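Local coordinates for protein amphiphysin (Drosophila melanogaster, PDB 1URU) that probably binds curved membranes through its dimeric, coiled-coil BAR domain and senses or helps shape their curvature during endocytosis, at residues F46-F60 against L118-K132. Residues are numbered along the deposited sequence; the frame is centred on the assembly and turned at random.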
loop_
_atom_site.group_PDB
_atom_site.type_symbol
_atom_site.label_atom_id
_atom_site.label_comp_id
_atom_site.label_asym_id
_atom_site.label_seq_id
_atom_site.Cartn_x
_atom_site.Cartn_y
_atom_site.Cartn_z
ATOM N N PHE A 46 15.202 11.991 -27.802
ATOM C CA PHE A 46 15.746 10.796 -27.185
ATOM C C PHE A 46 16.001 11.056 -25.704
ATOM O O PHE A 46 15.689 10.215 -24.847
ATOM C CB PHE A 46 17.039 10.394 -27.897
ATOM C CG PHE A 46 17.944 9.536 -27.070
ATOM C CD1 PHE A 46 17.745 8.177 -26.992
ATOM C CD2 PHE A 46 18.993 10.098 -26.359
ATOM C CE1 PHE A 46 18.580 7.394 -26.230
ATOM C CE2 PHE A 46 19.812 9.316 -25.594
ATOM C CZ PHE A 46 19.601 7.956 -25.532
ATOM N N ASN A 47 16.602 12.215 -25.430
ATOM C CA ASN A 47 16.747 12.735 -24.084
ATOM C C ASN A 47 15.408 12.747 -23.356
ATOM O O ASN A 47 15.335 12.350 -22.200
ATOM C CB ASN A 47 17.302 14.158 -24.122
ATOM C CG ASN A 47 18.783 14.217 -24.432
ATOM O OD1 ASN A 47 19.522 13.251 -24.280
ATOM N ND2 ASN A 47 19.223 15.377 -24.869
ATOM N N ARG A 48 14.362 13.197 -24.047
ATOM C CA ARG A 48 13.007 13.244 -23.486
ATOM C C ARG A 48 12.392 11.860 -23.330
ATOM O O ARG A 48 11.634 11.615 -22.387
ATOM C CB ARG A 48 12.069 14.102 -24.355
ATOM C CG ARG A 48 12.055 15.605 -24.006
ATOM C CD ARG A 48 11.279 16.534 -24.992
ATOM N NE ARG A 48 10.949 15.861 -26.256
ATOM C CZ ARG A 48 9.829 15.186 -26.506
ATOM N NH1 ARG A 48 8.868 15.086 -25.590
ATOM N NH2 ARG A 48 9.673 14.592 -27.680
ATOM N N GLN A 49 12.700 10.969 -24.270
ATOM C CA GLN A 49 12.206 9.590 -24.221
ATOM C C GLN A 49 12.858 8.886 -23.024
ATOM O O GLN A 49 12.180 8.191 -22.281
ATOM C CB GLN A 49 12.506 8.850 -25.532
ATOM C CG GLN A 49 11.930 7.450 -25.632
ATOM C CD GLN A 49 12.298 6.722 -26.932
ATOM O OE1 GLN A 49 13.135 7.182 -27.697
ATOM N NE2 GLN A 49 11.657 5.594 -27.178
ATOM N N GLN A 50 14.163 9.113 -22.840
ATOM C CA GLN A 50 14.932 8.541 -21.737
ATOM C C GLN A 50 14.528 9.107 -20.373
ATOM O O GLN A 50 14.508 8.394 -19.400
ATOM C CB GLN A 50 16.426 8.773 -21.963
ATOM C CG GLN A 50 17.325 8.385 -20.796
ATOM C CD GLN A 50 18.785 8.534 -21.138
ATOM O OE1 GLN A 50 19.213 9.583 -21.643
ATOM N NE2 GLN A 50 19.557 7.496 -20.872
ATOM N N ALA A 51 14.217 10.389 -20.303
ATOM C CA ALA A 51 13.791 11.010 -19.047
ATOM C C ALA A 51 12.427 10.478 -18.627
ATOM O O ALA A 51 12.159 10.348 -17.440
ATOM C CB ALA A 51 13.741 12.557 -19.187
ATOM N N SER A 52 11.581 10.179 -19.618
ATOM C CA SER A 52 10.212 9.687 -19.383
ATOM C C SER A 52 10.197 8.209 -18.962
ATOM O O SER A 52 9.385 7.818 -18.143
ATOM C CB SER A 52 9.320 9.873 -20.628
ATOM O OG SER A 52 9.112 11.242 -20.951
ATOM N N ALA A 53 11.105 7.402 -19.510
ATOM C CA ALA A 53 11.196 5.991 -19.136
ATOM C C ALA A 53 11.850 5.794 -17.758
ATOM O O ALA A 53 11.465 4.890 -17.020
ATOM C CB ALA A 53 11.940 5.198 -20.200
ATOM N N ASN A 54 12.831 6.642 -17.424
ATOM C CA ASN A 54 13.500 6.612 -16.117
ATOM C C ASN A 54 12.530 6.996 -14.995
ATOM O O ASN A 54 12.522 6.386 -13.899
ATOM C CB ASN A 54 14.701 7.556 -16.111
ATOM C CG ASN A 54 15.907 6.993 -16.879
ATOM O OD1 ASN A 54 16.909 7.666 -17.045
ATOM N ND2 ASN A 54 15.808 5.758 -17.323
ATOM N N ARG A 55 11.695 7.987 -15.294
ATOM C CA ARG A 55 10.647 8.402 -14.387
ATOM C C ARG A 55 9.593 7.288 -14.218
ATOM O O ARG A 55 9.095 7.065 -13.110
ATOM C CB ARG A 55 10.008 9.700 -14.885
ATOM C CG ARG A 55 8.757 10.104 -14.170
ATOM C CD ARG A 55 8.088 11.344 -14.740
ATOM N NE ARG A 55 6.998 11.805 -13.885
ATOM C CZ ARG A 55 6.203 12.843 -14.135
ATOM N NH1 ARG A 55 6.362 13.588 -15.224
ATOM N NH2 ARG A 55 5.236 13.136 -13.270
ATOM N N LEU A 56 9.239 6.592 -15.292
ATOM C CA LEU A 56 8.208 5.567 -15.190
ATOM C C LEU A 56 8.718 4.407 -14.344
ATOM O O LEU A 56 7.996 3.874 -13.511
ATOM C CB LEU A 56 7.796 5.065 -16.566
ATOM C CG LEU A 56 6.570 4.157 -16.592
ATOM C CD1 LEU A 56 5.353 4.919 -16.112
ATOM C CD2 LEU A 56 6.354 3.616 -18.014
ATOM N N GLN A 57 9.978 4.050 -14.557
ATOM C CA GLN A 57 10.619 2.966 -13.828
ATOM C C GLN A 57 10.751 3.325 -12.337
ATOM O O GLN A 57 10.456 2.520 -11.477
ATOM C CB GLN A 57 11.977 2.651 -14.452
ATOM C CG GLN A 57 12.737 1.505 -13.851
ATOM C CD GLN A 57 14.146 1.414 -14.394
ATOM O OE1 GLN A 57 14.867 2.421 -14.466
ATOM N NE2 GLN A 57 14.542 0.226 -14.793
ATOM N N LYS A 58 11.160 4.548 -12.052
ATOM C CA LYS A 58 11.220 5.055 -10.684
ATOM C C LYS A 58 9.860 4.909 -9.986
ATOM O O LYS A 58 9.741 4.174 -9.008
ATOM C CB LYS A 58 11.675 6.523 -10.702
ATOM C CG LYS A 58 11.931 7.123 -9.350
ATOM C CD LYS A 58 11.659 8.638 -9.310
ATOM C CE LYS A 58 12.177 9.272 -8.004
ATOM N NZ LYS A 58 13.656 9.553 -8.059
ATOM N N GLU A 59 8.843 5.580 -10.512
ATOM C CA GLU A 59 7.518 5.565 -9.899
ATOM C C GLU A 59 6.916 4.185 -9.778
ATOM O O GLU A 59 6.252 3.889 -8.801
ATOM C CB GLU A 59 6.531 6.440 -10.675
ATOM C CG GLU A 59 6.954 7.894 -10.833
ATOM C CD GLU A 59 7.346 8.534 -9.517
ATOM O OE1 GLU A 59 6.717 8.217 -8.469
ATOM O OE2 GLU A 59 8.292 9.350 -9.547
ATOM N N PHE A 60 7.141 3.344 -10.777
ATOM C CA PHE A 60 6.573 2.018 -10.772
ATOM C C PHE A 60 7.275 1.162 -9.720
ATOM O O PHE A 60 6.660 0.323 -9.086
ATOM C CB PHE A 60 6.651 1.360 -12.163
ATOM C CG PHE A 60 5.934 0.071 -12.221
ATOM C CD1 PHE A 60 4.562 0.045 -12.150
ATOM C CD2 PHE A 60 6.618 -1.117 -12.215
ATOM C CE1 PHE A 60 3.869 -1.160 -12.159
ATOM C CE2 PHE A 60 5.940 -2.334 -12.209
ATOM C CZ PHE A 60 4.563 -2.356 -12.174
ATOM N N LEU A 118 7.119 -5.303 -14.853
ATOM C CA LEU A 118 8.345 -4.604 -14.480
ATOM C C LEU A 118 9.491 -4.909 -15.403
ATOM O O LEU A 118 10.175 -3.979 -15.794
ATOM C CB LEU A 118 8.769 -4.923 -13.043
ATOM C CG LEU A 118 10.149 -4.400 -12.624
ATOM C CD1 LEU A 118 10.167 -2.881 -12.557
ATOM C CD2 LEU A 118 10.549 -4.971 -11.296
ATOM N N ILE A 119 9.722 -6.189 -15.725
ATOM C CA ILE A 119 10.923 -6.591 -16.478
ATOM C C ILE A 119 10.988 -5.957 -17.884
ATOM O O ILE A 119 12.043 -5.457 -18.268
ATOM C CB ILE A 119 11.098 -8.149 -16.554
ATOM C CG1 ILE A 119 11.907 -8.678 -15.374
ATOM C CG2 ILE A 119 11.862 -8.573 -17.795
ATOM C CD1 ILE A 119 11.088 -9.004 -14.211
ATOM N N PRO A 120 9.919 -6.000 -18.682
ATOM C CA PRO A 120 9.922 -5.239 -19.929
ATOM C C PRO A 120 10.246 -3.777 -19.706
ATOM O O PRO A 120 10.856 -3.173 -20.583
ATOM C CB PRO A 120 8.489 -5.424 -20.458
ATOM C CG PRO A 120 8.115 -6.719 -19.971
ATOM C CD PRO A 120 8.689 -6.805 -18.562
ATOM N N LEU A 121 9.841 -3.208 -18.569
ATOM C CA LEU A 121 10.091 -1.780 -18.309
ATOM C C LEU A 121 11.560 -1.518 -18.065
ATOM O O LEU A 121 12.092 -0.515 -18.536
ATOM C CB LEU A 121 9.263 -1.284 -17.134
ATOM C CG LEU A 121 9.353 0.187 -16.708
ATOM C CD1 LEU A 121 9.167 1.170 -17.864
ATOM C CD2 LEU A 121 8.342 0.450 -15.567
ATOM N N ASN A 122 12.194 -2.446 -17.343
ATOM C CA ASN A 122 13.619 -2.375 -17.010
ATOM C C ASN A 122 14.451 -2.629 -18.255
ATOM O O ASN A 122 15.519 -2.048 -18.395
ATOM C CB ASN A 122 14.008 -3.387 -15.911
ATOM C CG ASN A 122 13.512 -2.990 -14.513
ATOM O OD1 ASN A 122 13.272 -1.827 -14.209
ATOM N ND2 ASN A 122 13.364 -3.980 -13.660
ATOM N N THR A 123 13.944 -3.471 -19.158
ATOM C CA THR A 123 14.630 -3.790 -20.418
ATOM C C THR A 123 14.577 -2.638 -21.444
ATOM O O THR A 123 15.566 -2.323 -22.099
ATOM C CB THR A 123 14.027 -5.063 -21.022
ATOM O OG1 THR A 123 14.421 -6.192 -20.245
ATOM C CG2 THR A 123 14.597 -5.368 -22.372
ATOM N N TYR A 124 13.412 -2.029 -21.569
ATOM C CA TYR A 124 13.199 -0.911 -22.460
ATOM C C TYR A 124 13.961 0.278 -21.935
ATOM O O TYR A 124 14.575 1.027 -22.692
ATOM C CB TYR A 124 11.706 -0.600 -22.547
ATOM C CG TYR A 124 11.331 0.729 -23.159
ATOM C CD1 TYR A 124 11.288 0.910 -24.553
ATOM C CD2 TYR A 124 10.986 1.803 -22.345
ATOM C CE1 TYR A 124 10.929 2.153 -25.107
ATOM C CE2 TYR A 124 10.625 3.024 -22.875
ATOM C CZ TYR A 124 10.581 3.205 -24.247
ATOM O OH TYR A 124 10.178 4.440 -24.719
ATOM N N THR A 125 13.944 0.430 -20.624
ATOM C CA THR A 125 14.646 1.531 -19.984
ATOM C C THR A 125 16.168 1.427 -20.109
ATOM O O THR A 125 16.848 2.459 -20.150
ATOM C CB THR A 125 14.240 1.611 -18.517
ATOM O OG1 THR A 125 12.847 1.936 -18.437
ATOM C CG2 THR A 125 14.904 2.768 -17.853
ATOM N N GLY A 126 16.680 0.191 -20.170
ATOM C CA GLY A 126 18.112 -0.086 -20.142
ATOM C C GLY A 126 18.783 0.116 -21.485
ATOM O O GLY A 126 20.013 0.232 -21.571
ATOM N N GLN A 127 17.996 0.170 -22.551
ATOM C CA GLN A 127 18.581 0.384 -23.862
ATOM C C GLN A 127 18.992 1.830 -24.082
ATOM O O GLN A 127 19.808 2.092 -24.958
ATOM C CB GLN A 127 17.672 -0.129 -24.978
ATOM C CG GLN A 127 16.419 0.664 -25.205
ATOM C CD GLN A 127 15.319 -0.153 -25.859
ATOM O OE1 GLN A 127 15.564 -1.213 -26.412
ATOM N NE2 GLN A 127 14.099 0.348 -25.789
ATOM N N PHE A 128 18.509 2.742 -23.245
ATOM C CA PHE A 128 18.858 4.166 -23.366
ATOM C C PHE A 128 20.304 4.570 -23.001
ATOM O O PHE A 128 20.915 5.338 -23.749
ATOM C CB PHE A 128 17.850 5.043 -22.609
ATOM C CG PHE A 128 16.476 4.990 -23.186
ATOM C CD1 PHE A 128 15.519 4.152 -22.652
ATOM C CD2 PHE A 128 16.158 5.738 -24.294
ATOM C CE1 PHE A 128 14.256 4.077 -23.189
ATOM C CE2 PHE A 128 14.885 5.679 -24.838
ATOM C CZ PHE A 128 13.934 4.832 -24.283
ATOM N N PRO A 129 20.844 4.132 -21.864
ATOM C CA PRO A 129 22.256 4.420 -21.544
ATOM C C PRO A 129 23.288 3.963 -22.587
ATOM O O PRO A 129 24.277 4.656 -22.756
ATOM C CB PRO A 129 22.470 3.729 -20.186
ATOM C CG PRO A 129 21.343 2.837 -20.011
ATOM C CD PRO A 129 20.176 3.446 -20.750
ATOM N N GLU A 130 23.052 2.852 -23.276
ATOM C CA GLU A 130 23.994 2.340 -24.303
ATOM C C GLU A 130 23.889 3.121 -25.645
ATOM O O GLU A 130 24.824 3.186 -26.437
ATOM C CB GLU A 130 23.738 0.829 -24.499
ATOM C CG GLU A 130 24.719 0.056 -25.384
ATOM C CD GLU A 130 24.341 -1.435 -25.496
ATOM O OE1 GLU A 130 23.206 -1.760 -25.961
ATOM O OE2 GLU A 130 25.170 -2.299 -25.099
HETATM N N MSE A 131 22.713 3.700 -25.868
HETATM C CA MSE A 131 22.431 4.598 -26.973
HETATM C C MSE A 131 23.070 5.925 -26.700
HETATM O O MSE A 131 23.662 6.503 -27.578
HETATM C CB MSE A 131 20.920 4.781 -27.115
HETATM C CG MSE A 131 20.461 5.523 -28.380
HETATM SE SE MSE A 131 21.146 4.791 -30.203
HETATM C CE MSE A 131 20.039 3.322 -30.388
ATOM N N LYS A 132 22.967 6.413 -25.470
ATOM C CA LYS A 132 23.609 7.678 -25.071
ATOM C C LYS A 132 25.122 7.530 -25.241
ATOM O O LYS A 132 25.791 8.412 -25.740
ATOM C CB LYS A 132 23.228 8.037 -23.618
ATOM C CG LYS A 132 23.751 9.364 -23.084
ATOM C CD LYS A 132 23.042 9.774 -21.782
ATOM C CE LYS A 132 23.312 11.252 -21.392
ATOM N NZ LYS A 132 22.800 11.611 -20.030
HETATM O O HOH W 1 10.045 6.491 -23.064
#
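Tyr124 OH, at the interface of two roughly antiparallel helices of the BAR-domain coiled coil, is met by Gln49 NE2 at 3.1 Å and by a water, hydrogen-bonded to it, that also donates to Gln49 O. The N-H of Gln49 points almost straight at the hydroxyl (159°), which lies close to the amide plane. NE2 also donates to the carbonyl of Leu196 on helix 172-239, so this one amide links all three helices of the chain, while the Tyr124 ring stacks on Phe203 of that third helix. Phe128 packs between Gln49, Gln50, Ala53 and Phe46 as a knob in a hole: Gln50 CA sits over one face of its ring, 4.2 Å from the centroid, and Gln49 CD meets the edge near CE2. With CG anti to the backbone N (chi1 -175°) and an extended chain beyond it, Gln49 runs past this edge to the tyrosine. A leucine in place of Gln49 would probably leave Tyr124 OH and the Leu196 carbonyl without their shared donor. Phe46 CE1 lies 3.5 Å from Phe128 CD2, the two ring planes 41° apart. Farther along, Leu121 spreads its methyls, CD1 against Leu56 CD2 and CD2 against Phe60 CB. On the same helix as Gln49, Arg55 forms a salt bridge with Glu83 of the second subunit. Beneath Ala53, Thr125 OG1 donates to Leu121 O at 2.6 Å, and Thr125 N reaches that same oxygen from the opposite face of its carbonyl plane.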